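Local coordinates for CYTH domain-containing protein (Pyrococcus horikoshii, PDB 2EEN), which is of unknown function but carries a CYTH domain, a fold whose members typically act on triphosphate-containing substrates, and forms a dimer, at residues 32-37 with 48-53. Sequence-based numbering, arbitrary orientation.
Sequences DIYYQH and ALRIRI
One face of the Y34 ring is covered by R50, whose CB sits 3.9 Å from the ring centroid in a CH-pi contact, while A48 CB and a water lie at the ring's edge. The guanidinium of R50 is turned 80° from that ring; at its edge, NH1 donates a nearly straight hydrogen bond of 3.1 Å to Y34 OH, and over one of its faces lies NH2 of R52. D32 lies at the edge of the R52 guanidinium, taking NE at OD1 and NH2 at OD2 (3.0 Å), a two-pronged salt bridge with the planes 25° apart. By proximity alone, D32 probably also offsets some of the charge of R50. An alanine in place of Y34 would remove both the ring over R50 CB and the hydroxyl, and would probably loosen the hold on the R50 guanidinium. Between the strands, the antiparallel backbones pair through I33 N to I51 O (2.9 Å), I51 N to I33 O and Y35 N to L49 O; beside that last bond a water donates to Y35 O and accepts from L49 N. On the other face, the tip of Y35 crosses I51 obliquely, OH 3.7 Å from CD1. That apolar face packs against helix 89-98, with F93 on I33 and Y35, and L96 on Y35 and I51. Strands 102-117 and 59-70 flank the pair in the antiparallel sheet of the CYTH fold.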
loop_
_atom_site.group_PDB
_atom_site.type_symbol
_atom_site.label_atom_id
_atom_site.label_comp_id
_atom_site.label_asym_id
_atom_site.label_seq_id
_atom_site.Cartn_x
_atom_site.Cartn_y
_atom_site.Cartn_z
ATOM N N ASP A 32 8.893 -3.803 -13.367
ATOM C CA ASP A 32 7.865 -4.318 -12.473
ATOM C C ASP A 32 8.341 -5.476 -11.638
ATOM O O ASP A 32 9.060 -6.353 -12.123
ATOM C CB ASP A 32 6.646 -4.806 -13.258
ATOM C CG ASP A 32 5.993 -3.715 -14.057
ATOM O OD1 ASP A 32 5.993 -2.566 -13.584
ATOM O OD2 ASP A 32 5.464 -4.013 -15.148
ATOM N N ILE A 33 7.941 -5.477 -10.375
ATOM C CA ILE A 33 8.269 -6.588 -9.508
ATOM C C ILE A 33 6.919 -7.178 -9.127
ATOM O O ILE A 33 6.064 -6.482 -8.571
ATOM C CB ILE A 33 9.020 -6.155 -8.225
ATOM C CG1 ILE A 33 10.403 -5.588 -8.573
ATOM C CG2 ILE A 33 9.216 -7.359 -7.326
ATOM C CD1 ILE A 33 11.269 -5.268 -7.388
ATOM N N TYR A 34 6.712 -8.443 -9.469
ATOM C CA TYR A 34 5.463 -9.111 -9.137
ATOM C C TYR A 34 5.665 -9.968 -7.907
ATOM O O TYR A 34 6.718 -10.584 -7.738
ATOM C CB TYR A 34 4.984 -9.970 -10.301
ATOM C CG TYR A 34 4.354 -9.158 -11.393
ATOM C CD1 TYR A 34 2.994 -8.862 -11.372
ATOM C CD2 TYR A 34 5.123 -8.672 -12.448
ATOM C CE1 TYR A 34 2.416 -8.101 -12.382
ATOM C CE2 TYR A 34 4.552 -7.908 -13.461
ATOM C CZ TYR A 34 3.201 -7.629 -13.419
ATOM O OH TYR A 34 2.644 -6.867 -14.413
ATOM N N TYR A 35 4.643 -10.013 -7.062
ATOM C CA TYR A 35 4.694 -10.748 -5.808
ATOM C C TYR A 35 3.731 -11.903 -5.685
ATOM O O TYR A 35 2.716 -11.965 -6.372
ATOM C CB TYR A 35 4.408 -9.784 -4.662
ATOM C CG TYR A 35 5.438 -8.710 -4.523
ATOM C CD1 TYR A 35 5.312 -7.508 -5.214
ATOM C CD2 TYR A 35 6.559 -8.897 -3.716
ATOM C CE1 TYR A 35 6.275 -6.516 -5.107
ATOM C CE2 TYR A 35 7.525 -7.914 -3.600
ATOM C CZ TYR A 35 7.377 -6.727 -4.296
ATOM O OH TYR A 35 8.328 -5.747 -4.175
ATOM N N GLN A 36 4.070 -12.824 -4.788
ATOM C CA GLN A 36 3.217 -13.957 -4.488
ATOM C C GLN A 36 2.634 -13.640 -3.126
ATOM O O GLN A 36 3.291 -13.021 -2.289
ATOM C CB GLN A 36 4.022 -15.253 -4.411
ATOM C CG GLN A 36 3.221 -16.463 -3.933
ATOM C CD GLN A 36 2.003 -16.770 -4.799
ATOM O OE1 GLN A 36 1.015 -16.030 -4.794
ATOM N NE2 GLN A 36 2.072 -17.869 -5.548
ATOM N N HIS A 37 1.392 -14.048 -2.926
ATOM C CA HIS A 37 0.691 -13.838 -1.674
ATOM C C HIS A 37 1.243 -14.834 -0.659
ATOM O O HIS A 37 1.589 -15.958 -1.005
ATOM C CB HIS A 37 -0.797 -14.070 -1.900
ATOM C CG HIS A 37 -1.666 -13.614 -0.773
ATOM N ND1 HIS A 37 -1.808 -14.328 0.399
ATOM C CD2 HIS A 37 -2.455 -12.522 -0.648
ATOM C CE1 HIS A 37 -2.651 -13.694 1.195
ATOM N NE2 HIS A 37 -3.059 -12.596 0.583
ATOM N N ALA A 48 -2.923 -10.528 -8.891
ATOM C CA ALA A 48 -1.553 -10.062 -9.024
ATOM C C ALA A 48 -1.323 -8.850 -8.137
ATOM O O ALA A 48 -2.246 -8.085 -7.850
ATOM C CB ALA A 48 -1.245 -9.704 -10.482
ATOM N N LEU A 49 -0.092 -8.705 -7.670
ATOM C CA LEU A 49 0.279 -7.560 -6.858
ATOM C C LEU A 49 1.638 -7.175 -7.401
ATOM O O LEU A 49 2.545 -8.005 -7.489
ATOM C CB LEU A 49 0.382 -7.924 -5.378
ATOM C CG LEU A 49 0.730 -6.700 -4.523
ATOM C CD1 LEU A 49 -0.424 -5.675 -4.564
ATOM C CD2 LEU A 49 0.990 -7.145 -3.098
ATOM N N ARG A 50 1.780 -5.913 -7.771
ATOM C CA ARG A 50 3.021 -5.475 -8.374
ATOM C C ARG A 50 3.460 -4.084 -7.980
ATOM O O ARG A 50 2.642 -3.231 -7.643
ATOM C CB ARG A 50 2.836 -5.544 -9.896
ATOM C CG ARG A 50 3.650 -4.582 -10.746
ATOM C CD ARG A 50 3.041 -4.475 -12.154
ATOM N NE ARG A 50 2.091 -3.368 -12.281
ATOM C CZ ARG A 50 1.137 -3.299 -13.206
ATOM N NH1 ARG A 50 0.993 -4.280 -14.084
ATOM N NH2 ARG A 50 0.334 -2.243 -13.267
ATOM N N ILE A 51 4.770 -3.877 -7.969
ATOM C CA ILE A 51 5.291 -2.544 -7.741
ATOM C C ILE A 51 5.949 -2.219 -9.064
ATOM O O ILE A 51 6.806 -2.967 -9.546
ATOM C CB ILE A 51 6.333 -2.471 -6.624
ATOM C CG1 ILE A 51 5.617 -2.494 -5.274
ATOM C CG2 ILE A 51 7.136 -1.178 -6.759
ATOM C CD1 ILE A 51 6.533 -2.538 -4.083
ATOM N N ARG A 52 5.519 -1.115 -9.663
ATOM C CA ARG A 52 6.057 -0.677 -10.938
ATOM C C ARG A 52 6.836 0.609 -10.817
ATOM O O ARG A 52 6.384 1.561 -10.185
ATOM C CB ARG A 52 4.935 -0.446 -11.947
ATOM C CG ARG A 52 5.357 0.440 -13.113
ATOM C CD ARG A 52 4.283 0.460 -14.176
ATOM N NE ARG A 52 4.086 -0.879 -14.721
ATOM C CZ ARG A 52 3.108 -1.216 -15.553
ATOM N NH1 ARG A 52 2.217 -0.313 -15.946
ATOM N NH2 ARG A 52 3.030 -2.462 -15.998
ATOM N N ILE A 53 8.017 0.621 -11.421
ATOM C CA ILE A 53 8.836 1.821 -11.456
ATOM C C ILE A 53 8.755 2.253 -12.911
ATOM O O ILE A 53 9.119 1.498 -13.813
ATOM C CB ILE A 53 10.299 1.540 -11.068
ATOM C CG1 ILE A 53 10.364 1.032 -9.624
ATOM C CG2 ILE A 53 11.122 2.820 -11.214
ATOM C CD1 ILE A 53 11.763 0.656 -9.160
HETATM O O HOH W 1 1.751 -10.814 -8.678
#